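Local coordinates for protein VP5 (PDB 6QGI) that is the envelope protein of a haloarchaeal pleomorphic virus and probably drives fusion of the viral membrane with that of its host cell, at residues I59-D67 against T338-T346; I262-R273 against Q476-K487. All coordinates share one frame; numbering follows the deposited sequence.

Both contacts join an earlier segment of the chain to one more than 200 residues later, and their segments alternate along the sequence: 59-67 and 262-273 come first in their pairs, 338-346 and 476-487 second. Their centres lie 25 Å apart and the nearest atoms about 11 Å, so they do not touch. Helix 66-86 relates them. Contact 1 holds the turn from which it starts, and further along its Lys78, Ile79 and Ile82 touch side chains of contact 2. The first contact is small and polar, built round a water; the second is larger, with an apolar centre and polar margins. Neither includes the glycosylated Asn396 or the residues beside its sugar.

Contact 1 of 2, residues I59-D67 against T338-T346; sequences IVDNQNILD and TFSGDVYFT
Asn62 and Tyr344 meet through their polar ends. Asn62 CB is already 3.4 Å from Tyr344 OH; with CG beside the backbone N (chi1 -40°) the amide swings so that its oxygen meets the hydroxyl. CG is about as near to the phenol oxygen as CB, and OD1, at the tip, accepts the phenol hydrogen with a Tyr344 OH to Asn62 OD1 distance of 2.8 Å. OD1 lies at the edge of the ring, close to its plane, whereas the hydroxyl stands above the carbonyl plane, 41° out of it. The other branch, ND2, turns back to the carbonyls of Ser57 and Thr58, which fixes the rotation of the amide; asparagine suits a place where one tip must accept and the other donate. Ile65 CG2 lies 3.6 Å from Tyr344 OH, an apolar neighbour to the polar bond.

Asp342 receives the second direct bond. Asn64 ND2 donates to Asp342 OD2 over 2.8 Å, along a bent path of 139° that comes from above the carboxylate plane. A water joins the two pairs: it donates to Asp342 OD2 and to Tyr344 OH, each at 2.7 Å, and weakly accepts from Asn64 N. Thus OD2 takes two hydrogens, while the phenol gives one and takes one, so the hydroxyl acts as both donor and acceptor.

The arrangement joins the turn between helix 37-60 and helix 66-86 to the beginning of strand 343-355. That strand runs antiparallel to strands 312-320 and 434-439, and the Tyr344 side chain touches Ala319 of one and Gln438 of the other. On the turn, Gln63 reaches Ile231 of helix 225-253, so the contact sits where these helices meet the three strands.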
loop_
_atom_site.group_PDB
_atom_site.type_symbol
_atom_site.label_atom_id
_atom_site.label_comp_id
_atom_site.label_asym_id
_atom_site.label_seq_id
_atom_site.Cartn_x
_atom_site.Cartn_y
_atom_site.Cartn_z
ATOM N N ILE A 59 4.675 2.181 0.373
ATOM C CA ILE A 59 5.796 2.247 -0.568
ATOM C C ILE A 59 6.206 0.911 -1.237
ATOM O O ILE A 59 6.279 0.872 -2.466
ATOM C CB ILE A 59 7.015 2.874 0.166
ATOM C CG1 ILE A 59 6.792 4.376 0.447
ATOM C CG2 ILE A 59 8.308 2.643 -0.621
ATOM C CD1 ILE A 59 7.780 4.970 1.336
ATOM N N VAL A 60 6.541 -0.122 -0.447
ATOM C CA VAL A 60 7.131 -1.375 -0.923
ATOM C C VAL A 60 6.220 -2.137 -1.896
ATOM O O VAL A 60 6.729 -2.610 -2.911
ATOM C CB VAL A 60 7.602 -2.280 0.255
ATOM C CG1 VAL A 60 8.325 -3.530 -0.238
ATOM C CG2 VAL A 60 8.510 -1.496 1.205
ATOM N N ASP A 61 4.910 -2.246 -1.626
ATOM C CA ASP A 61 4.014 -3.005 -2.512
ATOM C C ASP A 61 3.535 -2.219 -3.738
ATOM O O ASP A 61 2.946 -2.819 -4.634
ATOM C CB ASP A 61 2.805 -3.548 -1.730
ATOM C CG ASP A 61 3.070 -4.835 -0.963
ATOM O OD1 ASP A 61 4.250 -5.258 -0.898
ATOM O OD2 ASP A 61 2.093 -5.425 -0.431
ATOM N N ASN A 62 3.819 -0.907 -3.811
ATOM C CA ASN A 62 3.353 -0.087 -4.928
ATOM C C ASN A 62 4.515 0.630 -5.628
ATOM O O ASN A 62 4.640 1.849 -5.541
ATOM C CB ASN A 62 2.291 0.923 -4.441
ATOM C CG ASN A 62 1.308 0.366 -3.432
ATOM O OD1 ASN A 62 0.654 -0.643 -3.661
ATOM N ND2 ASN A 62 1.201 1.009 -2.286
ATOM N N GLN A 63 5.349 -0.129 -6.343
ATOM C CA GLN A 63 6.498 0.408 -7.082
ATOM C C GLN A 63 6.095 0.782 -8.498
ATOM O O GLN A 63 6.821 1.514 -9.176
ATOM C CB GLN A 63 7.661 -0.607 -7.138
ATOM C CG GLN A 63 7.781 -1.537 -5.931
ATOM C CD GLN A 63 6.968 -2.804 -6.056
ATOM O OE1 GLN A 63 5.996 -2.891 -6.815
ATOM N NE2 GLN A 63 7.357 -3.823 -5.306
ATOM N N ASN A 64 4.933 0.276 -8.948
ATOM C CA ASN A 64 4.421 0.465 -10.304
ATOM C C ASN A 64 3.470 1.659 -10.443
ATOM O O ASN A 64 2.864 1.827 -11.506
ATOM C CB ASN A 64 3.735 -0.814 -10.778
ATOM C CG ASN A 64 4.686 -1.969 -10.935
ATOM O OD1 ASN A 64 5.773 -1.844 -11.517
ATOM N ND2 ASN A 64 4.294 -3.125 -10.423
ATOM N N ILE A 65 3.371 2.509 -9.404
ATOM C CA ILE A 65 2.533 3.717 -9.427
ATOM C C ILE A 65 3.398 4.939 -9.808
ATOM O O ILE A 65 2.863 6.037 -9.971
ATOM C CB ILE A 65 1.758 3.949 -8.088
ATOM C CG1 ILE A 65 2.717 4.100 -6.881
ATOM C CG2 ILE A 65 0.693 2.859 -7.857
ATOM C CD1 ILE A 65 2.219 4.846 -5.744
ATOM N N LEU A 66 4.729 4.734 -9.961
ATOM C CA LEU A 66 5.705 5.770 -10.304
ATOM C C LEU A 66 5.529 6.274 -11.738
ATOM O O LEU A 66 5.935 7.403 -12.028
ATOM C CB LEU A 66 7.145 5.302 -10.066
ATOM C CG LEU A 66 7.568 5.164 -8.600
ATOM C CD1 LEU A 66 8.794 4.300 -8.473
ATOM C CD2 LEU A 66 7.809 6.522 -7.944
ATOM N N ASP A 67 4.881 5.474 -12.618
ATOM C CA ASP A 67 4.538 5.901 -13.983
ATOM C C ASP A 67 3.523 7.048 -13.877
ATOM O O ASP A 67 3.562 7.994 -14.668
ATOM C CB ASP A 67 3.981 4.730 -14.820
ATOM C CG ASP A 67 4.947 4.132 -15.835
ATOM O OD1 ASP A 67 5.748 4.898 -16.424
ATOM O OD2 ASP A 67 4.881 2.902 -16.064
ATOM N N THR A 338 1.756 -13.602 -11.460
ATOM C CA THR A 338 2.190 -13.804 -12.847
ATOM C C THR A 338 1.976 -12.524 -13.658
ATOM O O THR A 338 2.409 -12.440 -14.813
ATOM C CB THR A 338 1.447 -14.984 -13.491
ATOM O OG1 THR A 338 0.055 -14.667 -13.568
ATOM C CG2 THR A 338 1.667 -16.304 -12.753
ATOM N N PHE A 339 1.296 -11.531 -13.054
ATOM C CA PHE A 339 0.995 -10.255 -13.700
ATOM C C PHE A 339 2.215 -9.353 -13.738
ATOM O O PHE A 339 2.957 -9.295 -12.760
ATOM C CB PHE A 339 -0.170 -9.549 -12.992
ATOM C CG PHE A 339 -1.510 -10.249 -13.061
ATOM C CD1 PHE A 339 -1.735 -11.272 -13.971
ATOM C CD2 PHE A 339 -2.558 -9.854 -12.252
ATOM C CE1 PHE A 339 -2.967 -11.926 -14.023
ATOM C CE2 PHE A 339 -3.790 -10.518 -12.295
ATOM C CZ PHE A 339 -3.987 -11.541 -13.186
ATOM N N SER A 340 2.424 -8.659 -14.873
ATOM C CA SER A 340 3.544 -7.728 -15.072
ATOM C C SER A 340 3.454 -6.537 -14.105
ATOM O O SER A 340 4.480 -6.071 -13.608
ATOM C CB SER A 340 3.578 -7.223 -16.513
ATOM O OG SER A 340 3.672 -8.284 -17.448
ATOM N N GLY A 341 2.231 -6.069 -13.862
ATOM C CA GLY A 341 1.965 -4.965 -12.954
ATOM C C GLY A 341 1.292 -5.405 -11.671
ATOM O O GLY A 341 1.352 -6.582 -11.307
ATOM N N ASP A 342 0.660 -4.454 -10.968
ATOM C CA ASP A 342 -0.046 -4.679 -9.714
ATOM C C ASP A 342 -1.558 -4.555 -9.900
ATOM O O ASP A 342 -2.026 -3.729 -10.688
ATOM C CB ASP A 342 0.450 -3.718 -8.626
ATOM C CG ASP A 342 1.883 -3.956 -8.180
ATOM O OD1 ASP A 342 2.221 -5.117 -7.851
ATOM O OD2 ASP A 342 2.663 -2.980 -8.144
ATOM N N VAL A 343 -2.311 -5.407 -9.182
ATOM C CA VAL A 343 -3.779 -5.452 -9.211
ATOM C C VAL A 343 -4.347 -4.767 -7.981
ATOM O O VAL A 343 -4.008 -5.154 -6.864
ATOM C CB VAL A 343 -4.341 -6.897 -9.308
ATOM C CG1 VAL A 343 -5.865 -6.892 -9.426
ATOM C CG2 VAL A 343 -3.729 -7.642 -10.467
ATOM N N TYR A 344 -5.242 -3.789 -8.190
ATOM C CA TYR A 344 -5.935 -3.097 -7.109
ATOM C C TYR A 344 -7.428 -3.443 -7.161
ATOM O O TYR A 344 -7.942 -3.814 -8.221
ATOM C CB TYR A 344 -5.684 -1.580 -7.144
ATOM C CG TYR A 344 -4.229 -1.221 -6.930
ATOM C CD1 TYR A 344 -3.677 -1.197 -5.654
ATOM C CD2 TYR A 344 -3.391 -0.950 -8.007
ATOM C CE1 TYR A 344 -2.330 -0.909 -5.453
ATOM C CE2 TYR A 344 -2.046 -0.645 -7.818
ATOM C CZ TYR A 344 -1.519 -0.630 -6.538
ATOM O OH TYR A 344 -0.197 -0.322 -6.336
ATOM N N PHE A 345 -8.097 -3.409 -5.998
ATOM C CA PHE A 345 -9.512 -3.752 -5.892
ATOM C C PHE A 345 -10.202 -2.851 -4.871
ATOM O O PHE A 345 -9.908 -2.928 -3.675
ATOM C CB PHE A 345 -9.681 -5.242 -5.532
ATOM C CG PHE A 345 -11.043 -5.838 -5.812
ATOM C CD1 PHE A 345 -11.448 -6.111 -7.116
ATOM C CD2 PHE A 345 -11.895 -6.188 -4.769
ATOM C CE1 PHE A 345 -12.694 -6.687 -7.372
ATOM C CE2 PHE A 345 -13.141 -6.767 -5.027
ATOM C CZ PHE A 345 -13.527 -7.023 -6.326
ATOM N N THR A 346 -11.085 -1.961 -5.364
ATOM C CA THR A 346 -11.857 -1.030 -4.544
ATOM C C THR A 346 -13.182 -1.699 -4.238
ATOM O O THR A 346 -13.963 -1.968 -5.153
ATOM C CB THR A 346 -12.010 0.320 -5.248
ATOM O OG1 THR A 346 -10.718 0.770 -5.663
ATOM C CG2 THR A 346 -12.679 1.370 -4.361
HETATM O O HOH W 1 1.963 -0.410 -7.875
#

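Contact 2 of 2, residues I262-R273 against Q476-K487; sequences IEVSDLVTPRER and QEEWDQLEQQNK
Gln476 NE2 is gripped by two acceptors: Glu263 O across the contact, at 3.3 Å, and Asp480 OD1 one helical turn along, at 3.0 Å. The other branch of the amide, Gln476 OE1, accepts from Glu263 N over 2.8 Å, in the carbonyl plane and on a lone pair. Both backbone polar groups of Glu263 are therefore met by one side chain, a task for which glutamine, donor and acceptor at once, is well fitted; the bend at chi2 (72°) turns the amide to the loop.

Trp479 gives the contact its apolar centre. Val264 CG1 stands over one face of the indole in a CH-pi contact, 4.0 Å from the five-membered-ring centroid. Ile262 CG2 reaches CD1 and Leu267 CD2 reaches CE3, both obliquely, while NE1 donates to Tyr473 O. Leu267 CD1 also lies along Glu483, whose OE1 accepts from a water that in turn accepts from Val268 N.

Further along helix 476-496, Pro270, in the first turn of helix 270-279, sets its ring against Leu482 CD2 and its CB 3.4 Å from Asn486 ND2. Thr269 caps helix 270-279, its OG1 accepting from Glu272 N. The Arg273 guanidinium spreads one face over Lys487 CA and CB.

Apolar side chains thus bind loop and helix start to helix 476-496, while Gln476 serves Glu263 N and O directly and Glu483 serves Val268 N through water.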
loop_
_atom_site.group_PDB
_atom_site.type_symbol
_atom_site.label_atom_id
_atom_site.label_comp_id
_atom_site.label_asym_id
_atom_site.label_seq_id
_atom_site.Cartn_x
_atom_site.Cartn_y
_atom_site.Cartn_z
ATOM N N ILE A 262 -3.525 27.578 -25.667
ATOM C CA ILE A 262 -3.893 26.686 -24.565
ATOM C C ILE A 262 -4.159 27.534 -23.306
ATOM O O ILE A 262 -3.320 28.357 -22.927
ATOM C CB ILE A 262 -2.839 25.563 -24.279
ATOM C CG1 ILE A 262 -2.295 24.894 -25.566
ATOM C CG2 ILE A 262 -3.410 24.516 -23.311
ATOM C CD1 ILE A 262 -0.946 24.153 -25.370
ATOM N N GLU A 263 -5.327 27.323 -22.672
ATOM C CA GLU A 263 -5.729 28.001 -21.440
ATOM C C GLU A 263 -6.007 26.947 -20.369
ATOM O O GLU A 263 -7.042 26.276 -20.402
ATOM C CB GLU A 263 -6.938 28.930 -21.668
ATOM C CG GLU A 263 -6.613 30.192 -22.459
ATOM C CD GLU A 263 -5.640 31.185 -21.843
ATOM O OE1 GLU A 263 -5.513 31.217 -20.596
ATOM O OE2 GLU A 263 -5.013 31.946 -22.615
ATOM N N VAL A 264 -5.041 26.770 -19.451
ATOM C CA VAL A 264 -5.111 25.751 -18.397
ATOM C C VAL A 264 -4.969 26.362 -16.980
ATOM O O VAL A 264 -4.673 25.638 -16.021
ATOM C CB VAL A 264 -4.078 24.610 -18.633
ATOM C CG1 VAL A 264 -4.504 23.711 -19.791
ATOM C CG2 VAL A 264 -2.660 25.148 -18.840
ATOM N N SER A 265 -5.222 27.674 -16.848
ATOM C CA SER A 265 -5.159 28.383 -15.567
ATOM C C SER A 265 -6.366 28.023 -14.694
ATOM O O SER A 265 -6.234 27.901 -13.479
ATOM C CB SER A 265 -5.110 29.891 -15.796
ATOM O OG SER A 265 -4.178 30.241 -16.807
ATOM N N ASP A 266 -7.536 27.844 -15.335
ATOM C CA ASP A 266 -8.830 27.513 -14.729
ATOM C C ASP A 266 -8.960 26.004 -14.420
ATOM O O ASP A 266 -9.853 25.609 -13.666
ATOM C CB ASP A 266 -9.950 27.953 -15.700
ATOM C CG ASP A 266 -11.359 27.979 -15.136
ATOM O OD1 ASP A 266 -11.635 28.833 -14.263
ATOM O OD2 ASP A 266 -12.196 27.167 -15.591
ATOM N N LEU A 267 -8.069 25.172 -15.002
ATOM C CA LEU A 267 -8.070 23.715 -14.867
ATOM C C LEU A 267 -7.587 23.273 -13.469
ATOM O O LEU A 267 -6.581 23.771 -12.955
ATOM C CB LEU A 267 -7.219 23.090 -16.012
ATOM C CG LEU A 267 -6.651 21.643 -15.917
ATOM C CD1 LEU A 267 -7.720 20.607 -15.831
ATOM C CD2 LEU A 267 -5.836 21.305 -17.130
ATOM N N VAL A 268 -8.358 22.351 -12.859
ATOM C CA VAL A 268 -8.081 21.736 -11.558
ATOM C C VAL A 268 -7.490 20.359 -11.865
ATOM O O VAL A 268 -8.189 19.497 -12.412
ATOM C CB VAL A 268 -9.327 21.676 -10.626
ATOM C CG1 VAL A 268 -8.973 21.079 -9.266
ATOM C CG2 VAL A 268 -9.967 23.052 -10.455
ATOM N N THR A 269 -6.181 20.191 -11.580
ATOM C CA THR A 269 -5.395 18.987 -11.872
ATOM C C THR A 269 -5.933 17.740 -11.139
ATOM O O THR A 269 -6.472 17.882 -10.035
ATOM C CB THR A 269 -3.896 19.199 -11.532
ATOM O OG1 THR A 269 -3.675 19.156 -10.120
ATOM C CG2 THR A 269 -3.321 20.471 -12.124
ATOM N N PRO A 270 -5.755 16.513 -11.706
ATOM C CA PRO A 270 -6.199 15.298 -10.995
ATOM C C PRO A 270 -5.593 15.214 -9.591
ATOM O O PRO A 270 -6.287 14.832 -8.649
ATOM C CB PRO A 270 -5.699 14.163 -11.893
ATOM C CG PRO A 270 -5.593 14.770 -13.239
ATOM C CD PRO A 270 -5.121 16.165 -12.996
ATOM N N ARG A 271 -4.317 15.653 -9.455
ATOM C CA ARG A 271 -3.556 15.735 -8.204
ATOM C C ARG A 271 -4.259 16.691 -7.224
ATOM O O ARG A 271 -4.502 16.295 -6.088
ATOM C CB ARG A 271 -2.113 16.197 -8.495
ATOM C CG ARG A 271 -1.210 16.266 -7.274
ATOM C CD ARG A 271 -0.209 17.400 -7.383
ATOM N NE ARG A 271 0.737 17.374 -6.268
ATOM C CZ ARG A 271 1.770 18.201 -6.120
ATOM N NH1 ARG A 271 2.002 19.149 -7.021
ATOM N NH2 ARG A 271 2.577 18.086 -5.076
ATOM N N GLU A 272 -4.613 17.924 -7.675
ATOM C CA GLU A 272 -5.309 18.936 -6.866
ATOM C C GLU A 272 -6.669 18.413 -6.372
ATOM O O GLU A 272 -6.962 18.551 -5.186
ATOM C CB GLU A 272 -5.493 20.238 -7.656
ATOM C CG GLU A 272 -6.006 21.411 -6.833
ATOM C CD GLU A 272 -6.309 22.690 -7.599
ATOM O OE1 GLU A 272 -6.004 22.757 -8.813
ATOM O OE2 GLU A 272 -6.856 23.631 -6.979
ATOM N N ARG A 273 -7.476 17.800 -7.270
ATOM C CA ARG A 273 -8.785 17.220 -6.949
ATOM C C ARG A 273 -8.657 16.154 -5.839
ATOM O O ARG A 273 -9.443 16.179 -4.889
ATOM C CB ARG A 273 -9.437 16.622 -8.207
ATOM C CG ARG A 273 -10.937 16.382 -8.070
ATOM C CD ARG A 273 -11.527 15.697 -9.290
ATOM N NE ARG A 273 -11.700 16.616 -10.419
ATOM C CZ ARG A 273 -12.844 17.224 -10.722
ATOM N NH1 ARG A 273 -13.935 17.013 -9.999
ATOM N NH2 ARG A 273 -12.904 18.046 -11.764
ATOM N N GLN A 476 -5.586 22.242 -26.805
ATOM C CA GLN A 476 -6.633 22.503 -25.816
ATOM C C GLN A 476 -7.507 21.258 -25.602
ATOM O O GLN A 476 -7.817 20.930 -24.453
ATOM C CB GLN A 476 -7.498 23.704 -26.254
ATOM C CG GLN A 476 -8.497 24.206 -25.202
ATOM C CD GLN A 476 -7.829 24.914 -24.054
ATOM O OE1 GLN A 476 -7.258 25.997 -24.207
ATOM N NE2 GLN A 476 -7.888 24.315 -22.876
ATOM N N GLU A 477 -7.880 20.565 -26.706
ATOM C CA GLU A 477 -8.702 19.353 -26.710
ATOM C C GLU A 477 -8.110 18.300 -25.761
ATOM O O GLU A 477 -8.834 17.777 -24.910
ATOM C CB GLU A 477 -8.824 18.801 -28.143
ATOM C CG GLU A 477 -9.840 17.678 -28.303
ATOM C CD GLU A 477 -9.950 17.034 -29.676
ATOM O OE1 GLU A 477 -9.082 17.292 -30.543
ATOM O OE2 GLU A 477 -10.909 16.256 -29.881
ATOM N N GLU A 478 -6.783 18.046 -25.879
ATOM C CA GLU A 478 -6.008 17.109 -25.057
ATOM C C GLU A 478 -6.143 17.421 -23.565
ATOM O O GLU A 478 -6.412 16.513 -22.779
ATOM C CB GLU A 478 -4.523 17.150 -25.456
ATOM C CG GLU A 478 -4.193 16.419 -26.745
ATOM C CD GLU A 478 -2.732 16.518 -27.135
ATOM O OE1 GLU A 478 -1.952 15.625 -26.733
ATOM O OE2 GLU A 478 -2.361 17.490 -27.831
ATOM N N TRP A 479 -5.978 18.706 -23.189
ATOM C CA TRP A 479 -6.062 19.196 -21.811
ATOM C C TRP A 479 -7.489 19.165 -21.256
ATOM O O TRP A 479 -7.665 18.867 -20.072
ATOM C CB TRP A 479 -5.495 20.609 -21.718
ATOM C CG TRP A 479 -4.000 20.636 -21.685
ATOM C CD1 TRP A 479 -3.166 21.004 -22.698
ATOM C CD2 TRP A 479 -3.161 20.241 -20.593
ATOM N NE1 TRP A 479 -1.855 20.898 -22.293
ATOM C CE2 TRP A 479 -1.823 20.427 -21.006
ATOM C CE3 TRP A 479 -3.409 19.754 -19.295
ATOM C CZ2 TRP A 479 -0.735 20.148 -20.167
ATOM C CZ3 TRP A 479 -2.331 19.491 -18.460
ATOM C CH2 TRP A 479 -1.013 19.694 -18.895
ATOM N N ASP A 480 -8.497 19.476 -22.104
ATOM C CA ASP A 480 -9.920 19.454 -21.751
ATOM C C ASP A 480 -10.378 18.004 -21.504
ATOM O O ASP A 480 -11.156 17.750 -20.578
ATOM C CB ASP A 480 -10.774 20.123 -22.852
ATOM C CG ASP A 480 -10.616 21.635 -23.009
ATOM O OD1 ASP A 480 -9.980 22.267 -22.131
ATOM O OD2 ASP A 480 -11.140 22.189 -24.003
ATOM N N GLN A 481 -9.857 17.061 -22.320
ATOM C CA GLN A 481 -10.134 15.628 -22.227
ATOM C C GLN A 481 -9.545 15.055 -20.937
ATOM O O GLN A 481 -10.206 14.237 -20.296
ATOM C CB GLN A 481 -9.578 14.882 -23.448
ATOM C CG GLN A 481 -10.368 13.620 -23.796
ATOM C CD GLN A 481 -9.700 12.730 -24.822
ATOM O OE1 GLN A 481 -8.540 12.923 -25.215
ATOM N NE2 GLN A 481 -10.422 11.715 -25.272
ATOM N N LEU A 482 -8.320 15.501 -20.546
ATOM C CA LEU A 482 -7.651 15.085 -19.304
ATOM C C LEU A 482 -8.558 15.443 -18.124
ATOM O O LEU A 482 -8.880 14.577 -17.308
ATOM C CB LEU A 482 -6.260 15.765 -19.176
ATOM C CG LEU A 482 -5.387 15.382 -17.954
ATOM C CD1 LEU A 482 -3.931 15.261 -18.333
ATOM C CD2 LEU A 482 -5.523 16.395 -16.827
ATOM N N GLU A 483 -9.002 16.716 -18.088
ATOM C CA GLU A 483 -9.889 17.315 -17.096
ATOM C C GLU A 483 -11.231 16.584 -17.026
ATOM O O GLU A 483 -11.710 16.315 -15.925
ATOM C CB GLU A 483 -10.118 18.798 -17.449
ATOM C CG GLU A 483 -10.972 19.572 -16.453
ATOM C CD GLU A 483 -11.313 20.984 -16.887
ATOM O OE1 GLU A 483 -10.722 21.939 -16.333
ATOM O OE2 GLU A 483 -12.180 21.138 -17.779
ATOM N N GLN A 484 -11.838 16.277 -18.196
ATOM C CA GLN A 484 -13.144 15.627 -18.269
ATOM C C GLN A 484 -13.074 14.162 -17.859
ATOM O O GLN A 484 -13.919 13.743 -17.065
ATOM C CB GLN A 484 -13.775 15.774 -19.665
ATOM C CG GLN A 484 -15.287 15.486 -19.721
ATOM C CD GLN A 484 -16.117 16.170 -18.647
ATOM O OE1 GLN A 484 -16.839 15.520 -17.883
ATOM N NE2 GLN A 484 -16.039 17.493 -18.562
ATOM N N GLN A 485 -12.070 13.395 -18.361
ATOM C CA GLN A 485 -11.887 11.972 -18.028
ATOM C C GLN A 485 -11.696 11.768 -16.526
ATOM O O GLN A 485 -12.195 10.784 -15.974
ATOM C CB GLN A 485 -10.703 11.363 -18.787
ATOM C CG GLN A 485 -11.031 10.959 -20.221
ATOM C CD GLN A 485 -9.817 10.892 -21.120
ATOM O OE1 GLN A 485 -8.688 11.215 -20.733
ATOM N NE2 GLN A 485 -10.028 10.479 -22.360
ATOM N N ASN A 486 -10.997 12.712 -15.869
ATOM C CA ASN A 486 -10.747 12.683 -14.432
ATOM C C ASN A 486 -12.037 12.967 -13.659
ATOM O O ASN A 486 -12.339 12.254 -12.700
ATOM C CB ASN A 486 -9.652 13.691 -14.060
ATOM C CG ASN A 486 -9.369 13.778 -12.581
ATOM O OD1 ASN A 486 -9.661 14.790 -11.936
ATOM N ND2 ASN A 486 -8.805 12.718 -12.011
ATOM N N LYS A 487 -12.794 13.998 -14.089
ATOM C CA LYS A 487 -14.058 14.420 -13.482
ATOM C C LYS A 487 -15.114 13.304 -13.552
ATOM O O LYS A 487 -15.804 13.080 -12.556
ATOM C CB LYS A 487 -14.580 15.696 -14.170
ATOM C CG LYS A 487 -15.682 16.420 -13.401
ATOM C CD LYS A 487 -16.586 17.214 -14.341
ATOM C CE LYS A 487 -17.830 17.715 -13.645
ATOM N NZ LYS A 487 -18.844 18.205 -14.614
HETATM O O HOH W 2 -10.886 21.463 -13.670
#